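Local coordinates for protein D-alanyl-D-alanine carboxypeptidase (Vibrio cholerae, PDB 5TR7) that probably removes the terminal D-alanine from peptidoglycan precursor peptides, as a serine-type penicillin-binding carboxypeptidase of the S11 family, at residues S74-V79 with G99-V104; S148-L153 with V226-D231; K193-D198 with S214-G219. One frame throughout, in Å; residues are numbered along the deposited sequence.

Contact 1 (74-79 with 99-104) lies on the other side of the chain's centre from contacts 2 and 3, whose own centres are about 23 and 28 Å from its centre. It borders the predicted catalytic centre directly: the side chain of Asn-100 is about 3 Å from that of Lys-38. Contacts 2 and 3 both involve the five-stranded antiparallel sheet. Contact 2 packs helix 150-163 on strand 221-230, and contact 3 pairs the edge strand 196-205 with 209-218, which lies between 196-205 and 221-230 in the sheet. Their nearest atoms are about 5 Å apart. Lys-201, the predicted substrate-binding residue, is about 8 Å from Leu-153 and about 10 Å from Ser-215, side chain to side chain.

Contact 1: S74-V79 with G99-V104; sequences SSKMFV and GNDACV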
ATOM      1  N   SER A  74      14.157   7.820  -5.587  1.00 70.82           N
ATOM      2  CA  SER A  74      13.047   7.101  -5.003  1.00 71.10           C
ATOM      3  C   SER A  74      13.491   5.708  -4.530  1.00 64.35           C
ATOM      4  O   SER A  74      14.495   5.193  -4.917  1.00 66.35           O
ATOM      5  CB  SER A  74      11.886   6.966  -5.981  1.00 67.48           C
ATOM      6  OG  SER A  74      12.262   6.292  -7.130  1.00 64.91           O
ATOM      7  N   SER A  75      12.690   5.132  -3.703  1.00 65.63           N
ATOM      8  CA  SER A  75      12.961   3.886  -3.103  1.00 66.27           C
ATOM      9  C   SER A  75      13.052   2.761  -4.175  1.00 66.12           C
ATOM     10  O   SER A  75      12.275   2.713  -5.171  1.00 55.89           O
ATOM     11  CB  SER A  75      11.846   3.667  -2.060  1.00 68.42           C
ATOM     12  OG  SER A  75      12.066   2.465  -1.409  1.00 76.37           O
ATOM     13  N   LYS A  76      14.055   1.896  -3.963  1.00 65.52           N
ATOM     14  CA  LYS A  76      14.384   0.771  -4.834  1.00 65.18           C
ATOM     15  C   LYS A  76      14.782  -0.475  -4.103  1.00 60.44           C
ATOM     16  O   LYS A  76      15.378  -0.417  -2.997  1.00 60.00           O
ATOM     17  CB  LYS A  76      15.612   1.122  -5.658  1.00 66.28           C
ATOM     18  CG  LYS A  76      15.454   2.234  -6.696  1.00 67.55           C
ATOM     19  CD  LYS A  76      16.837   2.695  -7.205  1.00 71.34           C
ATOM     20  CE  LYS A  76      17.582   3.557  -6.162  1.00 72.44           C
ATOM     21  NZ  LYS A  76      17.042   4.922  -5.993  1.00 70.08           N
ATOM     22  N   MET A  77      14.502  -1.622  -4.740  1.00 59.20           N
ATOM     23  CA  MET A  77      14.946  -2.912  -4.218  1.00 54.37           C
ATOM     24  C   MET A  77      16.407  -3.168  -4.642  1.00 58.63           C
ATOM     25  O   MET A  77      17.146  -3.962  -4.020  1.00 54.97           O
ATOM     26  CB  MET A  77      14.054  -4.002  -4.778  1.00 54.42           C
ATOM     27  CG  MET A  77      14.470  -5.441  -4.380  1.00 48.57           C
ATOM     28  SD  MET A  77      13.195  -6.552  -4.933  1.00 53.05           S
ATOM     29  CE  MET A  77      14.045  -8.096  -4.558  1.00 47.14           C
ATOM     30  N   PHE A  78      16.805  -2.454  -5.699  1.00 64.43           N
ATOM     31  CA  PHE A  78      18.124  -2.520  -6.315  1.00 65.78           C
ATOM     32  C   PHE A  78      18.303  -3.711  -7.223  1.00 70.87           C
ATOM     33  O   PHE A  78      19.249  -4.467  -7.119  1.00 62.64           O
ATOM     34  CB  PHE A  78      19.262  -2.343  -5.329  1.00 71.72           C
ATOM     35  CG  PHE A  78      19.285  -0.972  -4.745  1.00 67.20           C
ATOM     36  CD1 PHE A  78      19.761   0.091  -5.493  1.00 70.09           C
ATOM     37  CD2 PHE A  78      18.762  -0.742  -3.512  1.00 67.94           C
ATOM     38  CE1 PHE A  78      19.744   1.364  -5.003  1.00 70.03           C
ATOM     39  CE2 PHE A  78      18.757   0.552  -2.993  1.00 71.35           C
ATOM     40  CZ  PHE A  78      19.260   1.599  -3.742  1.00 72.28           C
ATOM     41  N   VAL A  79      17.353  -3.822  -8.137  1.00 67.95           N
ATOM     42  CA  VAL A  79      17.323  -4.910  -9.059  1.00 70.97           C
ATOM     43  C   VAL A  79      18.111  -4.574 -10.327  1.00 70.49           C
ATOM     44  O   VAL A  79      18.084  -3.430 -10.792  1.00 82.90           O
ATOM     45  CB  VAL A  79      15.812  -5.218  -9.199  1.00 70.38           C
ATOM     46  CG1 VAL A  79      15.317  -5.438 -10.587  1.00 73.07           C
ATOM     47  CG2 VAL A  79      15.432  -6.282  -8.177  1.00 67.77           C
ATOM     48  N   GLY A  99       9.857  -0.620  -3.249  1.00 50.32           N
ATOM     49  CA  GLY A  99      10.746  -0.458  -4.409  1.00 49.67           C
ATOM     50  C   GLY A  99      10.017  -0.292  -5.740  1.00 50.78           C
ATOM     51  O   GLY A  99       9.275  -1.160  -6.143  1.00 53.77           O
ATOM     52  N   ASN A 100      10.186   0.846  -6.390  1.00 60.26           N
ATOM     53  CA  ASN A 100       9.545   1.097  -7.669  1.00 59.34           C
ATOM     54  C   ASN A 100      10.002   0.156  -8.785  1.00 65.44           C
ATOM     55  O   ASN A 100       9.214  -0.165  -9.694  1.00 59.13           O
ATOM     56  CB  ASN A 100       9.837   2.520  -8.133  1.00 62.35           C
ATOM     57  CG  ASN A 100       9.222   3.578  -7.271  1.00 58.66           C
ATOM     58  OD1 ASN A 100       8.301   3.343  -6.530  1.00 61.27           O
ATOM     59  ND2 ASN A 100       9.750   4.753  -7.377  1.00 70.19           N
ATOM     60  N   ASP A 101      11.307  -0.190  -8.753  1.00 67.29           N
ATOM     61  CA  ASP A 101      11.902  -1.118  -9.713  1.00 59.99           C
ATOM     62  C   ASP A 101      11.175  -2.475  -9.664  1.00 65.56           C
ATOM     63  O   ASP A 101      10.717  -3.027 -10.717  1.00 54.88           O
ATOM     64  CB  ASP A 101      13.439  -1.212  -9.558  1.00 58.19           C
ATOM     65  CG  ASP A 101      13.918  -1.551  -8.091  1.00 67.73           C
ATOM     66  OD1 ASP A 101      13.088  -1.470  -7.154  1.00 57.22           O
ATOM     67  OD2 ASP A 101      15.140  -1.880  -7.888  1.00 63.72           O
ATOM     68  N   ALA A 102      10.977  -2.977  -8.447  1.00 60.69           N
ATOM     69  CA  ALA A 102      10.305  -4.264  -8.269  1.00 63.06           C
ATOM     70  C   ALA A 102       8.844  -4.214  -8.757  1.00 62.65           C
ATOM     71  O   ALA A 102       8.311  -5.234  -9.184  1.00 61.04           O
ATOM     72  CB  ALA A 102      10.328  -4.688  -6.817  1.00 57.86           C
ATOM     73  N   CYS A 103       8.214  -3.039  -8.645  1.00 57.82           N
ATOM     74  CA  CYS A 103       6.826  -2.872  -9.120  1.00 60.57           C
ATOM     75  C   CYS A 103       6.743  -3.103 -10.599  1.00 51.21           C
ATOM     76  O   CYS A 103       5.914  -3.892 -11.074  1.00 58.58           O
ATOM     77  CB  CYS A 103       6.257  -1.490  -8.826  1.00 55.59           C
ATOM     78  SG  CYS A 103       5.884  -1.196  -7.099  1.00 54.80           S
ATOM     79  N   VAL A 104       7.649  -2.477 -11.320  1.00 58.11           N
ATOM     80  CA  VAL A 104       7.643  -2.630 -12.772  1.00 63.33           C
ATOM     81  C   VAL A 104       7.975  -4.043 -13.199  1.00 67.78           C
ATOM     82  O   VAL A 104       7.368  -4.537 -14.153  1.00 63.43           O
ATOM     83  CB  VAL A 104       8.573  -1.643 -13.453  1.00 66.33           C
ATOM     84  CG1 VAL A 104       8.578  -1.884 -14.965  1.00 66.98           C
ATOM     85  CG2 VAL A 104       8.126  -0.231 -13.148  1.00 71.03           C
TER
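The flat carboxylate of Asp-101 is gripped by three successive amides of loop 74-79. Met-77 N donates to the syn lone pair of Asp-101 OD1 at 2.8 Å, in an almost straight bond (177°). OD2 takes two donors: Phe-78 N on the syn side, bent, at 131°, and Val-79 N, which comes nearly along the C-O bond. From above the plane, Ala-102 N of the same helix turn bonds to OD1. These four bonds should fix the rotation of the group and are consistent with a charged carboxylate. A chi1 of 53° sets Asp-101 CG between the backbone N and the carbonyl carbon, on the side of the loop. The Phe-78 ring, outside this grip, carries Lys-76 CB on one face, 4.0 Å above its centre. Asn-100 N donates to Ser-75 O at 3.1 Å, and Lys-76 CA lies 3.9 Å from Gly-99 CA. The Met-77 thioether SD rests on Ala-102 CB, 3.9 Å away. Asn-100 OD1 is hydrogen-bonded to NZ of Lys-38, the predicted proton acceptor, while Ser-75 OG bonds to Gln-97 O. Ser-98, predicted to be an active-site residue, Gly-99 at the N-cap and Asn-100 in the first turn make up the SxN motif of penicillin-binding proteins.

Contact 2: S148-L153 with V226-D231; sequences STPYDL and VVMGTD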
ATOM      1  N   SER A 148      -6.657   8.938  -6.330  1.00 57.51           N
ATOM      2  CA  SER A 148      -7.524   8.120  -5.519  1.00 55.96           C
ATOM      3  C   SER A 148      -8.095   9.022  -4.458  1.00 61.86           C
ATOM      4  O   SER A 148      -8.064  10.250  -4.617  1.00 63.69           O
ATOM      5  CB  SER A 148      -6.818   6.922  -4.912  1.00 55.43           C
ATOM      6  OG  SER A 148      -7.761   6.059  -4.288  1.00 52.70           O
ATOM      7  N   THR A 149      -8.690   8.415  -3.431  1.00 63.08           N
ATOM      8  CA  THR A 149      -9.279   9.144  -2.302  1.00 58.65           C
ATOM      9  C   THR A 149      -9.041   8.320  -1.037  1.00 58.05           C
ATOM     10  O   THR A 149      -8.838   7.082  -1.118  1.00 54.25           O
ATOM     11  CB  THR A 149     -10.817   9.331  -2.422  1.00 63.33           C
ATOM     12  OG1 THR A 149     -11.453   8.051  -2.348  1.00 67.19           O
ATOM     13  CG2 THR A 149     -11.234  10.027  -3.719  1.00 65.35           C
ATOM     14  N   PRO A 150      -9.063   8.992   0.133  1.00 56.34           N
ATOM     15  CA  PRO A 150      -8.898   8.271   1.381  1.00 58.99           C
ATOM     16  C   PRO A 150      -9.879   7.130   1.529  1.00 56.91           C
ATOM     17  O   PRO A 150      -9.518   6.074   2.054  1.00 59.31           O
ATOM     18  CB  PRO A 150      -9.206   9.317   2.437  1.00 57.01           C
ATOM     19  CG  PRO A 150      -8.782  10.594   1.804  1.00 63.21           C
ATOM     20  CD  PRO A 150      -9.002  10.446   0.333  1.00 61.74           C
ATOM     21  N   TYR A 151     -11.124   7.368   1.140  1.00 59.47           N
ATOM     22  CA  TYR A 151     -12.124   6.338   1.262  1.00 56.00           C
ATOM     23  C   TYR A 151     -11.773   5.149   0.372  1.00 53.49           C
ATOM     24  O   TYR A 151     -11.779   4.013   0.850  1.00 54.97           O
ATOM     25  CB  TYR A 151     -13.507   6.870   0.882  1.00 56.94           C
ATOM     26  CG  TYR A 151     -14.563   5.819   0.956  1.00 57.26           C
ATOM     27  CD1 TYR A 151     -14.955   5.289   2.194  1.00 60.68           C
ATOM     28  CD2 TYR A 151     -15.151   5.313  -0.188  1.00 56.64           C
ATOM     29  CE1 TYR A 151     -15.877   4.256   2.259  1.00 66.55           C
ATOM     30  CE2 TYR A 151     -16.090   4.296  -0.118  1.00 57.39           C
ATOM     31  CZ  TYR A 151     -16.485   3.818   1.101  1.00 63.46           C
ATOM     32  OH  TYR A 151     -17.426   2.828   1.147  1.00 68.98           O
ATOM     33  N   ASP A 152     -11.442   5.411  -0.893  1.00 54.00           N
ATOM     34  CA  ASP A 152     -11.070   4.329  -1.805  1.00 57.83           C
ATOM     35  C   ASP A 152      -9.839   3.561  -1.317  1.00 61.71           C
ATOM     36  O   ASP A 152      -9.767   2.350  -1.481  1.00 61.41           O
ATOM     37  CB  ASP A 152     -10.845   4.822  -3.209  1.00 61.85           C
ATOM     38  CG  ASP A 152     -12.151   5.291  -3.906  1.00 64.61           C
ATOM     39  OD1 ASP A 152     -13.240   5.361  -3.279  1.00 65.09           O
ATOM     40  OD2 ASP A 152     -12.063   5.573  -5.104  1.00 64.83           O
ATOM     41  N   LEU A 153      -8.869   4.294  -0.779  1.00 51.12           N
ATOM     42  CA  LEU A 153      -7.688   3.659  -0.233  1.00 58.29           C
ATOM     43  C   LEU A 153      -8.056   2.773   0.982  1.00 52.17           C
ATOM     44  O   LEU A 153      -7.501   1.685   1.137  1.00 48.77           O
ATOM     45  CB  LEU A 153      -6.596   4.728   0.094  1.00 64.27           C
ATOM     46  CG  LEU A 153      -6.007   5.449  -1.143  1.00 55.31           C
ATOM     47  CD1 LEU A 153      -5.311   6.729  -0.793  1.00 64.23           C
ATOM     48  CD2 LEU A 153      -5.055   4.526  -1.854  1.00 53.44           C
ATOM     49  N   VAL A 226      -6.929   5.504   7.312  1.00 46.47           N
ATOM     50  CA  VAL A 226      -6.125   6.131   6.274  1.00 53.20           C
ATOM     51  C   VAL A 226      -5.909   7.579   6.716  1.00 51.23           C
ATOM     52  O   VAL A 226      -6.864   8.281   7.093  1.00 55.19           O
ATOM     53  CB  VAL A 226      -6.885   6.144   4.931  1.00 51.32           C
ATOM     54  CG1 VAL A 226      -6.076   6.836   3.871  1.00 57.18           C
ATOM     55  CG2 VAL A 226      -7.243   4.739   4.532  1.00 51.40           C
ATOM     56  N   VAL A 227      -4.662   8.011   6.693  1.00 51.46           N
ATOM     57  CA  VAL A 227      -4.314   9.416   7.068  1.00 52.31           C
ATOM     58  C   VAL A 227      -3.480   9.948   5.927  1.00 48.10           C
ATOM     59  O   VAL A 227      -2.535   9.332   5.518  1.00 48.77           O
ATOM     60  CB  VAL A 227      -3.612   9.463   8.443  1.00 53.59           C
ATOM     61  CG1 VAL A 227      -3.190  10.851   8.811  1.00 60.67           C
ATOM     62  CG2 VAL A 227      -4.593   8.982   9.508  1.00 56.55           C
ATOM     63  N   MET A 228      -3.889  11.071   5.370  1.00 54.18           N
ATOM     64  CA  MET A 228      -3.173  11.663   4.235  1.00 57.76           C
ATOM     65  C   MET A 228      -2.742  13.058   4.526  1.00 50.68           C
ATOM     66  O   MET A 228      -3.511  13.844   5.030  1.00 56.73           O
ATOM     67  CB  MET A 228      -4.087  11.737   2.991  1.00 56.74           C
ATOM     68  CG  MET A 228      -4.728  10.399   2.672  1.00 62.69           C
ATOM     69  SD  MET A 228      -3.584   9.125   2.105  1.00 65.54           S
ATOM     70  CE  MET A 228      -3.368   9.823   0.410  1.00 64.92           C
ATOM     71  N   GLY A 229      -1.504  13.353   4.177  1.00 50.45           N
ATOM     72  CA  GLY A 229      -1.024  14.704   4.305  1.00 53.56           C
ATOM     73  C   GLY A 229      -0.668  15.180   5.684  1.00 50.99           C
ATOM     74  O   GLY A 229      -1.097  16.226   6.049  1.00 56.75           O
ATOM     75  N   THR A 230       0.095  14.395   6.436  1.00 52.71           N
ATOM     76  CA  THR A 230       0.618  14.808   7.762  1.00 50.81           C
ATOM     77  C   THR A 230       1.949  15.500   7.536  1.00 57.51           C
ATOM     78  O   THR A 230       2.631  15.302   6.532  1.00 59.69           O
ATOM     79  CB  THR A 230       0.856  13.652   8.734  1.00 49.43           C
ATOM     80  OG1 THR A 230       1.689  12.670   8.131  1.00 51.99           O
ATOM     81  CG2 THR A 230      -0.491  13.005   9.073  1.00 55.21           C
ATOM     82  N   ASP A 231       2.323  16.355   8.458  1.00 60.12           N
ATOM     83  CA  ASP A 231       3.556  17.103   8.320  1.00 62.02           C
ATOM     84  C   ASP A 231       4.897  16.377   8.483  1.00 55.83           C
ATOM     85  O   ASP A 231       5.869  16.902   8.024  1.00 56.54           O
ATOM     86  CB  ASP A 231       3.455  18.361   9.197  1.00 66.53           C
ATOM     87  CG  ASP A 231       2.429  19.395   8.620  1.00 68.13           C
ATOM     88  OD1 ASP A 231       1.983  19.259   7.460  1.00 61.25           O
ATOM     89  OD2 ASP A 231       2.117  20.388   9.308  1.00 76.05           O
TER
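Leu-153 and Met-228 meet at about a right angle where helix 150-163 lies against the five-stranded antiparallel sheet of the penicillin-binding, beta-lactamase-like fold. Leu-153 points from the first turn toward strand 221-230, and its CD1 branch does the touching: Met-228 CE is 3.8 Å from it and SD 4.1 Å. Met-228 brings its methyl there by folding back on itself, with bends at chi2 (-68°) and chi3 (-75°), instead of stretching out from the strand. Pro-150 crosses the same methionine obliquely and nearer its backbone, the ring atom CG 4.2 Å from Met-228 CG, so the methionine is met near its root by the ring and at its tip by the leucine. Two residues back along the strand, on the same face, Val-226 points toward the first turn of the helix. Its CG1 sits by the proline ring and by Leu-153 CB, with 4.2 Å between that CG1 and Pro-150 CB. No hydrogen bond joins the two segments; the interface is held by apolar packing. The N-terminal end of the helix is capped within its own turn, Asp-152 N donating to the N-cap Thr-149 OG1 at 3.0 Å. Strand 10-15 continues the apolar patch, Val-12 touching both Pro-150 and Val-226. The closest approach of all across the pair is Val-226 CG2 to the carbonyl oxygen of Pro-150, 3.6 Å.

Contact 3: K193-D198 with S214-G219; sequences KSMNVD and SSATEG
Asn-196 and Thr-217 bury the most surface where strands 196-205 and 209-218 pair as a beta hairpin, the former being an edge strand of the sheet. Thr-217 N donates to Asn-196 O at 3.0 Å (156°). On the side-chain level, Asn-196 CB lies 3.8 Å from Thr-217 OG1, and closer still to the threonine carbonyl oxygen; Asn-196 ND2 also comes near that oxygen. Ala-216, the third heavily buried residue, points to the other face and pairs with Val-197 as an antiparallel non-hydrogen-bonded pair. The strands are close here, 4.1 Å between the CA atoms of Val-197 and Ala-216. Ala-216 CB touches Val-197 CG2 at 4.0 Å, and Met-195 SD lies more loosely against it. The CA of Ala-216 also makes a CA-H...O contact with Asn-196 O. Beyond this pair, Asp-198 N donates to Ser-215 O at 3.2 Å. Asp-198 OD2 forms a salt bridge with Arg-222, and OD1 a hydrogen bond with Tyr-168 OH. Asp-198 OD1 stands 3.4 Å from Ser-215 O, two acceptors side by side with no bond between them.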
ATOM      1  N   LYS A 193       4.251  -1.472  20.889  1.00 57.87           N
ATOM      2  CA  LYS A 193       3.887  -2.577  21.773  1.00 62.55           C
ATOM      3  C   LYS A 193       2.500  -2.535  22.383  1.00 57.58           C
ATOM      4  O   LYS A 193       1.988  -3.575  22.775  1.00 57.69           O
ATOM      5  CB  LYS A 193       4.967  -2.656  22.866  1.00 73.22           C
ATOM      6  CG  LYS A 193       6.246  -3.225  22.235  1.00 82.48           C
ATOM      7  CD  LYS A 193       7.513  -2.766  22.920  1.00101.72           C
ATOM      8  CE  LYS A 193       7.796  -1.306  22.540  1.00114.18           C
ATOM      9  NZ  LYS A 193       8.946  -0.710  23.289  1.00114.98           N
ATOM     10  N   SER A 194       1.950  -1.340  22.592  1.00 59.80           N
ATOM     11  CA  SER A 194       0.603  -1.185  23.132  1.00 62.63           C
ATOM     12  C   SER A 194      -0.499  -1.568  22.128  1.00 60.38           C
ATOM     13  O   SER A 194      -1.636  -1.736  22.531  1.00 63.18           O
ATOM     14  CB  SER A 194       0.340   0.254  23.636  1.00 62.50           C
ATOM     15  OG  SER A 194       0.379   1.227  22.597  1.00 64.26           O
ATOM     16  N   MET A 195      -0.189  -1.662  20.845  1.00 66.04           N
ATOM     17  CA  MET A 195      -1.200  -1.919  19.788  1.00 61.52           C
ATOM     18  C   MET A 195      -0.804  -3.050  18.857  1.00 65.43           C
ATOM     19  O   MET A 195       0.362  -3.340  18.696  1.00 79.96           O
ATOM     20  CB  MET A 195      -1.427  -0.710  18.885  1.00 74.66           C
ATOM     21  CG  MET A 195      -2.490   0.282  19.295  1.00 89.27           C
ATOM     22  SD  MET A 195      -3.441   0.931  17.818  1.00 79.52           S
ATOM     23  CE  MET A 195      -4.500   2.104  18.740  1.00 86.43           C
ATOM     24  N   ASN A 196      -1.799  -3.690  18.245  1.00 58.76           N
ATOM     25  CA  ASN A 196      -1.572  -4.758  17.291  1.00 55.62           C
ATOM     26  C   ASN A 196      -1.868  -4.233  15.874  1.00 53.40           C
ATOM     27  O   ASN A 196      -2.907  -4.498  15.289  1.00 53.76           O
ATOM     28  CB  ASN A 196      -2.403  -5.993  17.634  1.00 60.18           C
ATOM     29  CG  ASN A 196      -2.225  -6.448  19.123  1.00 80.18           C
ATOM     30  OD1 ASN A 196      -1.460  -7.390  19.444  1.00 74.67           O
ATOM     31  ND2 ASN A 196      -2.882  -5.713  20.056  1.00 88.18           N
ATOM     32  N   VAL A 197      -0.943  -3.440  15.367  1.00 55.16           N
ATOM     33  CA  VAL A 197      -0.959  -2.885  14.028  1.00 47.47           C
ATOM     34  C   VAL A 197      -0.187  -3.850  13.165  1.00 49.38           C
ATOM     35  O   VAL A 197       0.979  -4.152  13.431  1.00 57.56           O
ATOM     36  CB  VAL A 197      -0.237  -1.552  14.002  1.00 49.58           C
ATOM     37  CG1 VAL A 197      -0.241  -0.992  12.596  1.00 50.14           C
ATOM     38  CG2 VAL A 197      -0.923  -0.583  14.963  1.00 49.15           C
ATOM     39  N   ASP A 198      -0.831  -4.387  12.137  1.00 46.56           N
ATOM     40  CA  ASP A 198      -0.198  -5.362  11.276  1.00 45.40           C
ATOM     41  C   ASP A 198      -0.181  -4.927   9.781  1.00 48.44           C
ATOM     42  O   ASP A 198       0.042  -5.732   8.904  1.00 46.78           O
ATOM     43  CB  ASP A 198      -0.875  -6.742  11.520  1.00 50.60           C
ATOM     44  CG  ASP A 198      -2.347  -6.750  11.143  1.00 58.00           C
ATOM     45  OD1 ASP A 198      -2.846  -5.704  10.634  1.00 55.93           O
ATOM     46  OD2 ASP A 198      -3.012  -7.803  11.384  1.00 57.03           O
ATOM     47  N   SER A 214      -3.334   2.221   7.654  1.00 44.48           N
ATOM     48  CA  SER A 214      -3.036   1.279   8.705  1.00 46.47           C
ATOM     49  C   SER A 214      -4.210   0.379   9.024  1.00 54.87           C
ATOM     50  O   SER A 214      -5.304   0.698   8.648  1.00 52.32           O
ATOM     51  CB  SER A 214      -2.623   2.039   9.981  1.00 47.75           C
ATOM     52  OG  SER A 214      -3.654   2.948  10.369  1.00 54.65           O
ATOM     53  N   SER A 215      -3.949  -0.764   9.688  1.00 47.33           N
ATOM     54  CA  SER A 215      -4.977  -1.621  10.171  1.00 49.95           C
ATOM     55  C   SER A 215      -4.484  -2.186  11.491  1.00 51.31           C
ATOM     56  O   SER A 215      -3.320  -2.440  11.627  1.00 55.82           O
ATOM     57  CB  SER A 215      -5.338  -2.754   9.182  1.00 50.73           C
ATOM     58  OG  SER A 215      -6.450  -3.502   9.646  1.00 54.11           O
ATOM     59  N   ALA A 216      -5.404  -2.454  12.416  1.00 50.19           N
ATOM     60  CA  ALA A 216      -5.066  -2.984  13.707  1.00 53.84           C
ATOM     61  C   ALA A 216      -6.200  -3.752  14.258  1.00 48.70           C
ATOM     62  O   ALA A 216      -7.351  -3.569  13.835  1.00 53.83           O
ATOM     63  CB  ALA A 216      -4.733  -1.812  14.676  1.00 51.04           C
ATOM     64  N   THR A 217      -5.870  -4.606  15.226  1.00 45.53           N
ATOM     65  CA  THR A 217      -6.869  -5.389  15.913  1.00 53.05           C
ATOM     66  C   THR A 217      -6.742  -5.192  17.421  1.00 63.72           C
ATOM     67  O   THR A 217      -5.680  -4.825  17.938  1.00 59.69           O
ATOM     68  CB  THR A 217      -6.778  -6.887  15.622  1.00 49.26           C
ATOM     69  OG1 THR A 217      -5.519  -7.380  16.023  1.00 52.37           O
ATOM     70  CG2 THR A 217      -6.968  -7.191  14.144  1.00 52.07           C
ATOM     71  N   GLU A 218      -7.856  -5.437  18.107  1.00 63.95           N
ATOM     72  CA  GLU A 218      -7.957  -5.347  19.597  1.00 64.37           C
ATOM     73  C   GLU A 218      -9.222  -6.135  19.922  1.00 63.72           C
ATOM     74  O   GLU A 218     -10.324  -5.812  19.466  1.00 70.55           O
ATOM     75  CB  GLU A 218      -8.008  -3.887  20.109  1.00 63.73           C
ATOM     76  CG  GLU A 218      -8.032  -3.774  21.631  1.00 75.64           C
ATOM     77  CD  GLU A 218      -8.346  -2.367  22.182  1.00 79.23           C
ATOM     78  OE1 GLU A 218      -9.394  -2.241  22.879  1.00 96.38           O
ATOM     79  OE2 GLU A 218      -7.593  -1.393  21.913  1.00 73.69           O
ATOM     80  N   GLY A 219      -9.056  -7.236  20.629  1.00 64.13           N
ATOM     81  CA  GLY A 219     -10.166  -8.098  20.910  1.00 67.62           C
ATOM     82  C   GLY A 219     -10.726  -8.620  19.603  1.00 61.88           C
ATOM     83  O   GLY A 219      -9.983  -9.081  18.746  1.00 64.66           O
TER